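Local atomic coordinates of apical membrane antigen 1 (Neospora caninum, PDB entry 4APL), a protein that probably takes part in forming the moving junction through which an apicomplexan parasite invades its host cell. Residues 45-50 against 144-149; 374-379 against 398-403; 393-398 against 408-413. All coordinates share one frame; numbering follows the deposited sequence.

Overall arrangement
The three contacts mark two ends of an elongated, multi-domain ectodomain fragment. In contact 1 the tip of the small hairpin of strands 42-46 and 49-53 meets the loop after strand 143-145. Contacts 2 and 3 lie near the C-terminal end, on the opposite side of the chain's centre; the centre of contact 1 is about 56 Å from that of contact 2 and about 60 Å from that of contact 3. Contacts 2 and 3, with centres about 18 Å apart, share T398 and strand 394-401: contact 3 pairs the hairpin's strands near their open end, while contact 2 ties its turn end to the incoming loop. All three are surface contacts.

Contact 1 of 3, residues 45-50 against 144-149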
ATOM      1  N   GLU A  45     -16.526  18.017   4.880  1.00 42.52           N
ATOM      2  CA  GLU A  45     -17.605  18.466   5.746  1.00 44.59           C
ATOM      3  C   GLU A  45     -18.859  17.645   5.482  1.00 42.29           C
ATOM      4  O   GLU A  45     -19.287  17.517   4.341  1.00 41.70           O
ATOM      5  CB  GLU A  45     -17.891  19.948   5.503  1.00 49.20           C
ATOM      6  CG  GLU A  45     -18.195  20.738   6.765  1.00 53.48           C
ATOM      7  CD  GLU A  45     -19.307  21.746   6.567  1.00 56.77           C
ATOM      8  OE1 GLU A  45     -19.743  21.939   5.408  1.00 53.72           O
ATOM      9  OE2 GLU A  45     -19.746  22.343   7.575  1.00 60.71           O
ATOM     10  N   VAL A  46     -19.415  17.053   6.534  1.00 40.84           N
ATOM     11  CA  VAL A  46     -20.725  16.409   6.460  1.00 41.35           C
ATOM     12  C   VAL A  46     -21.588  16.870   7.637  1.00 45.19           C
ATOM     13  O   VAL A  46     -21.163  16.788   8.794  1.00 48.40           O
ATOM     14  CB  VAL A  46     -20.611  14.868   6.461  1.00 37.48           C
ATOM     15  CG1 VAL A  46     -21.977  14.214   6.582  1.00 33.42           C
ATOM     16  CG2 VAL A  46     -19.911  14.390   5.206  1.00 37.75           C
ATOM     17  N   ASP A  47     -22.776  17.392   7.331  1.00 45.26           N
ATOM     18  CA  ASP A  47     -23.715  17.866   8.350  1.00 45.54           C
ATOM     19  C   ASP A  47     -23.088  18.832   9.344  1.00 44.55           C
ATOM     20  O   ASP A  47     -23.334  18.729  10.542  1.00 45.15           O
ATOM     21  CB  ASP A  47     -24.311  16.687   9.116  1.00 48.99           C
ATOM     22  CG  ASP A  47     -25.089  15.751   8.223  1.00 54.07           C
ATOM     23  OD1 ASP A  47     -25.635  16.217   7.198  1.00 56.41           O
ATOM     24  OD2 ASP A  47     -25.161  14.547   8.552  1.00 55.81           O
ATOM     25  N   GLY A  48     -22.267  19.755   8.853  1.00 43.34           N
ATOM     26  CA  GLY A  48     -21.650  20.748   9.722  1.00 44.46           C
ATOM     27  C   GLY A  48     -20.281  20.347  10.228  1.00 46.60           C
ATOM     28  O   GLY A  48     -19.363  21.166  10.241  1.00 51.69           O
ATOM     29  N   LYS A  49     -20.138  19.086  10.635  1.00 46.25           N
ATOM     30  CA  LYS A  49     -18.872  18.570  11.167  1.00 43.82           C
ATOM     31  C   LYS A  49     -17.859  18.197  10.081  1.00 42.24           C
ATOM     32  O   LYS A  49     -18.224  17.900   8.942  1.00 42.18           O
ATOM     33  CB  LYS A  49     -19.117  17.373  12.093  1.00 46.57           C
ATOM     34  CG  LYS A  49     -19.509  17.738  13.522  1.00 49.38           C
ATOM     35  CD  LYS A  49     -19.816  16.500  14.357  1.00 49.24           C
ATOM     36  CE  LYS A  49     -20.715  16.833  15.544  1.00 50.80           C
ATOM     37  NZ  LYS A  49     -21.785  15.812  15.754  1.00 48.58           N
ATOM     38  N   LEU A  50     -16.584  18.202  10.461  1.00 41.16           N
ATOM     39  CA  LEU A  50     -15.467  17.949   9.553  1.00 39.55           C
ATOM     40  C   LEU A  50     -14.847  16.579   9.862  1.00 41.29           C
ATOM     41  O   LEU A  50     -14.511  16.279  11.012  1.00 43.98           O
ATOM     42  CB  LEU A  50     -14.415  19.051   9.729  1.00 38.57           C
ATOM     43  CG  LEU A  50     -13.613  19.588   8.543  1.00 35.91           C
ATOM     44  CD1 LEU A  50     -14.432  19.606   7.266  1.00 35.55           C
ATOM     45  CD2 LEU A  50     -13.137  20.989   8.866  1.00 35.98           C
ATOM     46  N   ALA A 144     -21.295   9.640   0.587  1.00 39.31           N
ATOM     47  CA  ALA A 144     -22.118   9.572   1.793  1.00 40.74           C
ATOM     48  C   ALA A 144     -23.364  10.431   1.625  1.00 44.87           C
ATOM     49  O   ALA A 144     -23.334  11.447   0.933  1.00 46.54           O
ATOM     50  CB  ALA A 144     -21.322  10.035   3.005  1.00 37.78           C
ATOM     51  N   MET A 145     -24.464  10.004   2.241  1.00 51.80           N
ATOM     52  CA  MET A 145     -25.663  10.832   2.373  1.00 50.89           C
ATOM     53  C   MET A 145     -25.615  11.554   3.715  1.00 48.37           C
ATOM     54  O   MET A 145     -25.275  10.949   4.730  1.00 46.91           O
ATOM     55  CB  MET A 145     -26.927   9.962   2.299  1.00 55.00           C
ATOM     56  CG  MET A 145     -26.985   8.999   1.117  1.00 56.81           C
ATOM     57  SD  MET A 145     -26.909   9.836  -0.483  1.00 63.28           S
ATOM     58  CE  MET A 145     -28.352  10.897  -0.391  1.00 62.89           C
ATOM     59  N   ASP A 146     -25.953  12.840   3.728  1.00 48.86           N
ATOM     60  CA  ASP A 146     -26.025  13.596   4.988  1.00 54.83           C
ATOM     61  C   ASP A 146     -27.272  13.312   5.869  1.00 59.08           C
ATOM     62  O   ASP A 146     -28.149  12.524   5.500  1.00 58.45           O
ATOM     63  CB  ASP A 146     -25.858  15.101   4.731  1.00 49.09           C
ATOM     64  CG  ASP A 146     -26.986  15.692   3.902  1.00 46.15           C
ATOM     65  OD1 ASP A 146     -28.138  15.223   4.018  1.00 40.12           O
ATOM     66  OD2 ASP A 146     -26.710  16.640   3.136  1.00 47.76           O
ATOM     67  N   LYS A 147     -27.339  13.974   7.026  1.00 61.88           N
ATOM     68  CA  LYS A 147     -28.466  13.835   7.962  1.00 66.05           C
ATOM     69  C   LYS A 147     -29.738  14.591   7.546  1.00 63.94           C
ATOM     70  O   LYS A 147     -30.652  14.757   8.348  1.00 65.67           O
ATOM     71  CB  LYS A 147     -28.056  14.257   9.383  1.00 67.73           C
ATOM     72  CG  LYS A 147     -27.363  13.173  10.199  1.00 67.72           C
ATOM     73  CD  LYS A 147     -28.317  12.496  11.171  1.00 67.20           C
ATOM     74  CE  LYS A 147     -27.608  11.430  11.992  1.00 65.12           C
ATOM     75  NZ  LYS A 147     -27.466  10.159  11.230  1.00 64.04           N
ATOM     76  N   SER A 148     -29.774  15.083   6.312  1.00 62.89           N
ATOM     77  CA  SER A 148     -31.034  15.455   5.669  1.00 59.27           C
ATOM     78  C   SER A 148     -31.123  14.742   4.324  1.00 57.82           C
ATOM     79  O   SER A 148     -31.775  15.213   3.389  1.00 54.84           O
ATOM     80  CB  SER A 148     -31.163  16.979   5.515  1.00 62.10           C
ATOM     81  OG  SER A 148     -29.922  17.598   5.212  1.00 63.97           O
ATOM     82  N   ASN A 149     -30.431  13.606   4.249  1.00 59.91           N
ATOM     83  CA  ASN A 149     -30.370  12.767   3.056  1.00 58.20           C
ATOM     84  C   ASN A 149     -30.093  13.516   1.750  1.00 58.81           C
ATOM     85  O   ASN A 149     -30.899  13.481   0.819  1.00 57.19           O
ATOM     86  CB  ASN A 149     -31.619  11.891   2.940  1.00 57.16           C
ATOM     87  CG  ASN A 149     -31.396  10.681   2.062  1.00 58.04           C
ATOM     88  OD1 ASN A 149     -31.824  10.655   0.909  1.00 56.26           O
ATOM     89  ND2 ASN A 149     -30.687   9.687   2.589  1.00 59.43           N
TER
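A two-residue hairpin tip, the type I' turn from V46 to K49 that joins strands 42-46 and 49-53, meets the loop after strand 143-145. Both central turn residues have positive phi, which aspartate tolerates comparatively well at D47, while the angles of G48 call for glycine. A144 enters first: its small CB faces the hairpin and lies against W295 and T152, which V46 also touches. At D146 the apolar part makes the contact, CB lying 4.4 Å from V46 CG1. Its carboxylate turns away, with CG in the crowded position between backbone N and carbonyl carbon (chi1 65°), and OD1 accepts from S148 N at 2.8 Å, closing an Asx turn. The backbone N of Q150 binds the same oxygen. The carboxylates of D47 and D146 come near each other, so these donors may help balance the negative charge. K147 supplies the link between the segments: its backbone N meets the syn lone pair of D47 OD2 at 2.7 Å, with D47 OD1 a less certain second branch, while its NZ is not in contact with the D47 carboxylate. S148 adds its hydroxyl, OG meeting D146 OD1 from above the carboxylate plane at 3.2 Å.

Contact 2 of 3, residues 374-379 against 398-403; sequences LQCRSS and TSCVGG
Two sulfurs make the tight centre of this contact: C376 SG and C400 SG are joined at 2.1 Å, and the C-S-S-C torsion of 92° is close to the relaxed value for a disulfide. The half-cystines reach each other differently. C376 holds SG in the crowded position between its backbone N and carbonyl carbon (chi1 56°), whereas C400 sets SG anti to its backbone N (chi1 -170°), beside the carbonyl carbon, and both CB atoms point across the gap. Close by, the backbone N of C376 gives a hydrogen bond to G403 O at 3.0 Å, approaching from above the carbonyl plane. The same oxygen receives a CA-H...O contact from Q375 CA at 3.4 Å, and G403 CA returns one to C376 O at 3.5 Å. The disulfide and these backbone contacts thus fasten an irregular segment to the turn of the beta hairpin 394-401/404-411, in the disulfide-rich C-terminal part that is consistent with domain III of AMA1. Glycine suits G402 and G403, whose positive phi values carry the chain round between the strands. Farther along, the packing loosens. S378 passes beside the cystine, its N 3.9 Å from C400 SG, but its OG is 4.0 Å from C400 O, too far for a hydrogen bond. R377 directs its CB away from the hairpin, and its long, exposed chain makes a long, weak ion pair with E380. V401 likewise points away on the surface, its branched side chain suited to a strand and touching Q406 of the partner strand.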
ATOM      1  N   LEU A 374      12.600  -1.648 -18.341  1.00 37.61           N
ATOM      2  CA  LEU A 374      13.827  -2.258 -17.857  1.00 37.27           C
ATOM      3  C   LEU A 374      14.582  -3.017 -18.951  1.00 40.67           C
ATOM      4  O   LEU A 374      15.559  -3.715 -18.666  1.00 41.93           O
ATOM      5  CB  LEU A 374      13.532  -3.175 -16.675  1.00 33.82           C
ATOM      6  CG  LEU A 374      13.461  -2.537 -15.288  1.00 33.38           C
ATOM      7  CD1 LEU A 374      13.084  -3.583 -14.249  1.00 31.77           C
ATOM      8  CD2 LEU A 374      14.780  -1.878 -14.921  1.00 32.61           C
ATOM      9  N   GLN A 375      14.158  -2.846 -20.200  1.00 42.15           N
ATOM     10  CA  GLN A 375      14.626  -3.693 -21.293  1.00 41.35           C
ATOM     11  C   GLN A 375      15.648  -3.026 -22.196  1.00 39.85           C
ATOM     12  O   GLN A 375      15.670  -1.806 -22.337  1.00 40.36           O
ATOM     13  CB  GLN A 375      13.456  -4.207 -22.119  1.00 43.16           C
ATOM     14  CG  GLN A 375      12.727  -5.358 -21.462  1.00 49.54           C
ATOM     15  CD  GLN A 375      11.603  -5.889 -22.324  1.00 56.45           C
ATOM     16  OE1 GLN A 375      11.266  -5.304 -23.361  1.00 62.54           O
ATOM     17  NE2 GLN A 375      11.013  -7.005 -21.904  1.00 55.57           N
ATOM     18  N   CYS A 376      16.486  -3.846 -22.817  1.00 37.65           N
ATOM     19  CA  CYS A 376      17.619  -3.354 -23.573  1.00 37.45           C
ATOM     20  C   CYS A 376      18.067  -4.410 -24.577  1.00 36.81           C
ATOM     21  O   CYS A 376      17.716  -5.584 -24.460  1.00 36.13           O
ATOM     22  CB  CYS A 376      18.772  -3.001 -22.623  1.00 38.94           C
ATOM     23  SG  CYS A 376      19.311  -4.360 -21.547  1.00 45.41           S
ATOM     24  N   ARG A 377      18.832  -3.979 -25.571  1.00 37.95           N
ATOM     25  CA  ARG A 377      19.700  -4.882 -26.309  1.00 42.49           C
ATOM     26  C   ARG A 377      21.133  -4.362 -26.245  1.00 48.19           C
ATOM     27  O   ARG A 377      21.359  -3.148 -26.197  1.00 45.69           O
ATOM     28  CB  ARG A 377      19.267  -4.984 -27.765  1.00 42.33           C
ATOM     29  CG  ARG A 377      17.827  -5.403 -27.976  1.00 40.29           C
ATOM     30  CD  ARG A 377      17.491  -5.241 -29.445  1.00 39.97           C
ATOM     31  NE  ARG A 377      16.072  -5.401 -29.720  1.00 37.99           N
ATOM     32  CZ  ARG A 377      15.537  -5.237 -30.921  1.00 36.71           C
ATOM     33  NH1 ARG A 377      16.316  -4.914 -31.941  1.00 37.18           N
ATOM     34  NH2 ARG A 377      14.235  -5.394 -31.100  1.00 36.60           N
ATOM     35  N   SER A 378      22.092  -5.287 -26.262  1.00 52.84           N
ATOM     36  CA  SER A 378      23.511  -4.950 -26.134  1.00 55.24           C
ATOM     37  C   SER A 378      23.949  -4.020 -27.264  1.00 56.07           C
ATOM     38  O   SER A 378      24.690  -3.059 -27.044  1.00 55.19           O
ATOM     39  CB  SER A 378      24.365  -6.221 -26.143  1.00 56.68           C
ATOM     40  OG  SER A 378      23.577  -7.366 -25.854  1.00 60.54           O
ATOM     41  N   SER A 379      23.464  -4.310 -28.469  1.00 54.78           N
ATOM     42  CA  SER A 379      23.749  -3.505 -29.655  1.00 51.64           C
ATOM     43  C   SER A 379      23.345  -2.032 -29.503  1.00 50.11           C
ATOM     44  O   SER A 379      23.834  -1.178 -30.238  1.00 46.73           O
ATOM     45  CB  SER A 379      23.040  -4.110 -30.866  1.00 47.22           C
ATOM     46  OG  SER A 379      22.324  -5.276 -30.493  1.00 47.66           O
ATOM     47  N   THR A 398      27.228  -0.421 -15.635  1.00 33.60           N
ATOM     48  CA  THR A 398      25.965  -0.602 -16.352  1.00 35.29           C
ATOM     49  C   THR A 398      26.186  -1.340 -17.674  1.00 36.40           C
ATOM     50  O   THR A 398      27.113  -1.020 -18.422  1.00 37.62           O
ATOM     51  CB  THR A 398      25.275   0.750 -16.641  1.00 35.36           C
ATOM     52  OG1 THR A 398      25.522   1.666 -15.568  1.00 34.71           O
ATOM     53  CG2 THR A 398      23.775   0.560 -16.801  1.00 36.60           C
ATOM     54  N   SER A 399      25.333  -2.322 -17.956  1.00 36.33           N
ATOM     55  CA  SER A 399      25.392  -3.056 -19.223  1.00 38.11           C
ATOM     56  C   SER A 399      24.063  -3.745 -19.537  1.00 38.75           C
ATOM     57  O   SER A 399      23.102  -3.625 -18.773  1.00 39.22           O
ATOM     58  CB  SER A 399      26.529  -4.077 -19.207  1.00 36.11           C
ATOM     59  OG  SER A 399      26.249  -5.111 -18.291  1.00 36.44           O
ATOM     60  N   CYS A 400      24.003  -4.448 -20.664  1.00 38.40           N
ATOM     61  CA  CYS A 400      22.801  -5.208 -21.005  1.00 39.17           C
ATOM     62  C   CYS A 400      23.023  -6.720 -20.948  1.00 38.04           C
ATOM     63  O   CYS A 400      23.624  -7.305 -21.844  1.00 38.47           O
ATOM     64  CB  CYS A 400      22.234  -4.788 -22.366  1.00 40.83           C
ATOM     65  SG  CYS A 400      20.594  -5.475 -22.711  1.00 43.22           S
ATOM     66  N   VAL A 401      22.516  -7.345 -19.892  1.00 35.23           N
ATOM     67  CA  VAL A 401      22.676  -8.772 -19.704  1.00 32.90           C
ATOM     68  C   VAL A 401      21.345  -9.489 -19.833  1.00 30.90           C
ATOM     69  O   VAL A 401      20.436  -9.276 -19.038  1.00 28.24           O
ATOM     70  CB  VAL A 401      23.312  -9.083 -18.342  1.00 34.50           C
ATOM     71  CG1 VAL A 401      23.354 -10.587 -18.090  1.00 31.46           C
ATOM     72  CG2 VAL A 401      24.705  -8.464 -18.276  1.00 34.76           C
ATOM     73  N   GLY A 402      21.246 -10.320 -20.865  1.00 31.86           N
ATOM     74  CA  GLY A 402      20.064 -11.122 -21.119  1.00 31.68           C
ATOM     75  C   GLY A 402      18.821 -10.272 -21.217  1.00 33.34           C
ATOM     76  O   GLY A 402      17.845 -10.510 -20.504  1.00 35.48           O
ATOM     77  N   GLY A 403      18.878  -9.246 -22.059  1.00 34.46           N
ATOM     78  CA  GLY A 403      17.699  -8.439 -22.386  1.00 37.68           C
ATOM     79  C   GLY A 403      17.304  -7.368 -21.380  1.00 39.85           C
ATOM     80  O   GLY A 403      16.406  -6.571 -21.645  1.00 40.28           O
TER

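Contact 3 of 3, residues 393-398 against 408-413; sequences CKRQKT and TSVDCT
R395 O is held by two groups: V410 N donates in the carbonyl plane at 3.0 Å (161° at the hydrogen), and S409 CA adds a CA-H...O contact at 3.4 Å. The reverse bond, R395 N to V410 O, makes R395 and V410 a hydrogen-bonded antiparallel pair. A second such pair joins K397 and T408, with K397 N 2.8 Å from T408 O and nearly straight. V410, beta-branched and at home in a strand, sets CG2 3.9 Å from K397 CB, while the extended aliphatic chain of K397 runs alongside T408; F385 of the neighbouring strand 384-385 touches both V410 and K397, so apolar parts share that face. R395 extends along the same face. Its CG occupies the crowded position between backbone N and carbonyl carbon (chi1 68°), and the straight chain carries R395 NE to a lone pair of D411 O at 3.0 Å. Arginine suits this place because its length reaches the carbonyl of D411 while its flat head lies beneath T413: T413 N sits over the centre of one guanidinium face, with T413 CG2 over that face too. K394 bends at chi2 and chi3 to lie beside D411, and K394 NZ makes a weakly bonded salt bridge to D411 OD1 at 3.1 Å. On the face bearing Q396 and S409, S409 OG binds R244. The two strands form a beta hairpin in a small three-stranded antiparallel sheet, whose open end is cross-linked by two separate disulfides, C412 to C388 and C393 to C420, consistent with domain III of AMA1.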
ATOM      1  N   CYS A 393      35.395   2.587  -2.426  1.00 44.79           N
ATOM      2  CA  CYS A 393      36.266   1.941  -3.415  1.00 43.65           C
ATOM      3  C   CYS A 393      35.581   0.908  -4.306  1.00 40.43           C
ATOM      4  O   CYS A 393      36.125  -0.175  -4.543  1.00 39.12           O
ATOM      5  CB  CYS A 393      37.522   1.351  -2.766  1.00 47.02           C
ATOM      6  SG  CYS A 393      39.035   1.708  -3.695  1.00 52.26           S
ATOM      7  N   LYS A 394      34.376   1.249  -4.767  1.00 38.14           N
ATOM      8  CA  LYS A 394      33.741   0.587  -5.909  1.00 35.51           C
ATOM      9  C   LYS A 394      33.342   1.623  -6.972  1.00 35.23           C
ATOM     10  O   LYS A 394      33.417   2.846  -6.739  1.00 33.49           O
ATOM     11  CB  LYS A 394      32.513  -0.240  -5.482  1.00 33.88           C
ATOM     12  CG  LYS A 394      32.649  -1.009  -4.170  1.00 36.15           C
ATOM     13  CD  LYS A 394      33.788  -2.024  -4.175  1.00 36.92           C
ATOM     14  CE  LYS A 394      33.275  -3.451  -4.297  1.00 39.18           C
ATOM     15  NZ  LYS A 394      34.299  -4.373  -4.867  1.00 39.93           N
ATOM     16  N   ARG A 395      32.952   1.126  -8.146  1.00 31.75           N
ATOM     17  CA  ARG A 395      32.420   1.976  -9.207  1.00 29.23           C
ATOM     18  C   ARG A 395      31.209   1.318  -9.849  1.00 29.20           C
ATOM     19  O   ARG A 395      31.075   0.091  -9.841  1.00 29.64           O
ATOM     20  CB  ARG A 395      33.491   2.303 -10.260  1.00 28.80           C
ATOM     21  CG  ARG A 395      33.946   1.118 -11.106  1.00 29.03           C
ATOM     22  CD  ARG A 395      35.280   1.375 -11.797  1.00 28.15           C
ATOM     23  NE  ARG A 395      35.795   0.160 -12.424  1.00 27.75           N
ATOM     24  CZ  ARG A 395      36.455   0.137 -13.576  1.00 28.83           C
ATOM     25  NH1 ARG A 395      36.689   1.268 -14.226  1.00 29.82           N
ATOM     26  NH2 ARG A 395      36.870  -1.014 -14.089  1.00 28.15           N
ATOM     27  N   GLN A 396      30.313   2.147 -10.373  1.00 28.27           N
ATOM     28  CA  GLN A 396      29.132   1.670 -11.073  1.00 27.95           C
ATOM     29  C   GLN A 396      29.516   0.898 -12.351  1.00 27.69           C
ATOM     30  O   GLN A 396      30.448   1.280 -13.065  1.00 26.95           O
ATOM     31  CB  GLN A 396      28.232   2.867 -11.405  1.00 28.05           C
ATOM     32  CG  GLN A 396      26.964   2.521 -12.166  1.00 28.61           C
ATOM     33  CD  GLN A 396      26.006   1.700 -11.334  1.00 28.77           C
ATOM     34  OE1 GLN A 396      25.507   0.662 -11.775  1.00 29.18           O
ATOM     35  NE2 GLN A 396      25.754   2.154 -10.113  1.00 29.17           N
ATOM     36  N   LYS A 397      28.803  -0.188 -12.635  1.00 27.25           N
ATOM     37  CA  LYS A 397      28.909  -0.841 -13.935  1.00 29.29           C
ATOM     38  C   LYS A 397      27.545  -1.138 -14.560  1.00 31.70           C
ATOM     39  O   LYS A 397      26.812  -2.018 -14.097  1.00 33.51           O
ATOM     40  CB  LYS A 397      29.743  -2.122 -13.843  1.00 28.25           C
ATOM     41  CG  LYS A 397      29.813  -2.908 -15.145  1.00 27.55           C
ATOM     42  CD  LYS A 397      30.042  -4.384 -14.888  1.00 26.42           C
ATOM     43  CE  LYS A 397      30.503  -5.104 -16.139  1.00 25.82           C
ATOM     44  NZ  LYS A 397      31.256  -6.330 -15.766  1.00 27.39           N
ATOM     45  N   THR A 398      27.228  -0.421 -15.635  1.00 33.60           N
ATOM     46  CA  THR A 398      25.965  -0.602 -16.352  1.00 35.29           C
ATOM     47  C   THR A 398      26.186  -1.340 -17.674  1.00 36.40           C
ATOM     48  O   THR A 398      27.113  -1.020 -18.422  1.00 37.62           O
ATOM     49  CB  THR A 398      25.275   0.750 -16.641  1.00 35.36           C
ATOM     50  OG1 THR A 398      25.522   1.666 -15.568  1.00 34.71           O
ATOM     51  CG2 THR A 398      23.775   0.560 -16.801  1.00 36.60           C
ATOM     52  N   THR A 408      25.392  -2.897 -11.486  1.00 29.05           N
ATOM     53  CA  THR A 408      26.129  -3.421 -10.329  1.00 27.78           C
ATOM     54  C   THR A 408      27.208  -2.452  -9.876  1.00 26.23           C
ATOM     55  O   THR A 408      27.404  -1.405 -10.498  1.00 24.85           O
ATOM     56  CB  THR A 408      26.773  -4.803 -10.602  1.00 27.82           C
ATOM     57  OG1 THR A 408      27.530  -4.763 -11.818  1.00 28.62           O
ATOM     58  CG2 THR A 408      25.711  -5.877 -10.707  1.00 27.49           C
ATOM     59  N   SER A 409      27.852  -2.789  -8.757  1.00 26.08           N
ATOM     60  CA  SER A 409      29.126  -2.198  -8.342  1.00 25.96           C
ATOM     61  C   SER A 409      30.236  -3.211  -8.560  1.00 28.63           C
ATOM     62  O   SER A 409      30.042  -4.411  -8.341  1.00 30.92           O
ATOM     63  CB  SER A 409      29.088  -1.829  -6.866  1.00 24.92           C
ATOM     64  OG  SER A 409      28.438  -0.589  -6.662  1.00 26.09           O
ATOM     65  N   VAL A 410      31.396  -2.735  -9.000  1.00 29.30           N
ATOM     66  CA  VAL A 410      32.549  -3.613  -9.206  1.00 29.08           C
ATOM     67  C   VAL A 410      33.829  -2.940  -8.711  1.00 30.91           C
ATOM     68  O   VAL A 410      33.821  -1.767  -8.336  1.00 29.19           O
ATOM     69  CB  VAL A 410      32.713  -4.052 -10.691  1.00 27.74           C
ATOM     70  CG1 VAL A 410      31.542  -4.909 -11.147  1.00 26.17           C
ATOM     71  CG2 VAL A 410      32.890  -2.852 -11.606  1.00 26.69           C
ATOM     72  N   ASP A 411      34.925  -3.691  -8.715  1.00 35.53           N
ATOM     73  CA  ASP A 411      36.225  -3.153  -8.336  1.00 40.00           C
ATOM     74  C   ASP A 411      36.623  -1.976  -9.227  1.00 40.20           C
ATOM     75  O   ASP A 411      36.387  -1.990 -10.445  1.00 40.81           O
ATOM     76  CB  ASP A 411      37.302  -4.247  -8.412  1.00 44.38           C
ATOM     77  CG  ASP A 411      37.153  -5.309  -7.322  1.00 47.33           C
ATOM     78  OD1 ASP A 411      37.020  -4.945  -6.131  1.00 44.46           O
ATOM     79  OD2 ASP A 411      37.199  -6.516  -7.661  1.00 49.01           O
ATOM     80  N   CYS A 412      37.211  -0.958  -8.604  1.00 37.51           N
ATOM     81  CA  CYS A 412      37.950   0.076  -9.316  1.00 38.32           C
ATOM     82  C   CYS A 412      39.264  -0.477  -9.884  1.00 40.31           C
ATOM     83  O   CYS A 412      39.750  -1.531  -9.451  1.00 40.39           O
ATOM     84  CB  CYS A 412      38.234   1.254  -8.375  1.00 39.20           C
ATOM     85  SG  CYS A 412      36.734   2.016  -7.712  1.00 40.37           S
ATOM     86  N   THR A 413      39.848   0.238 -10.843  1.00 41.54           N
ATOM     87  CA  THR A 413      41.169  -0.131 -11.368  1.00 43.40           C
ATOM     88  C   THR A 413      42.265   0.111 -10.335  1.00 45.59           C
ATOM     89  O   THR A 413      42.071   0.860  -9.371  1.00 47.00           O
ATOM     90  CB  THR A 413      41.522   0.636 -12.659  1.00 41.49           C
ATOM     91  OG1 THR A 413      41.327   2.039 -12.451  1.00 41.35           O
ATOM     92  CG2 THR A 413      40.646   0.175 -13.815  1.00 41.97           C
TER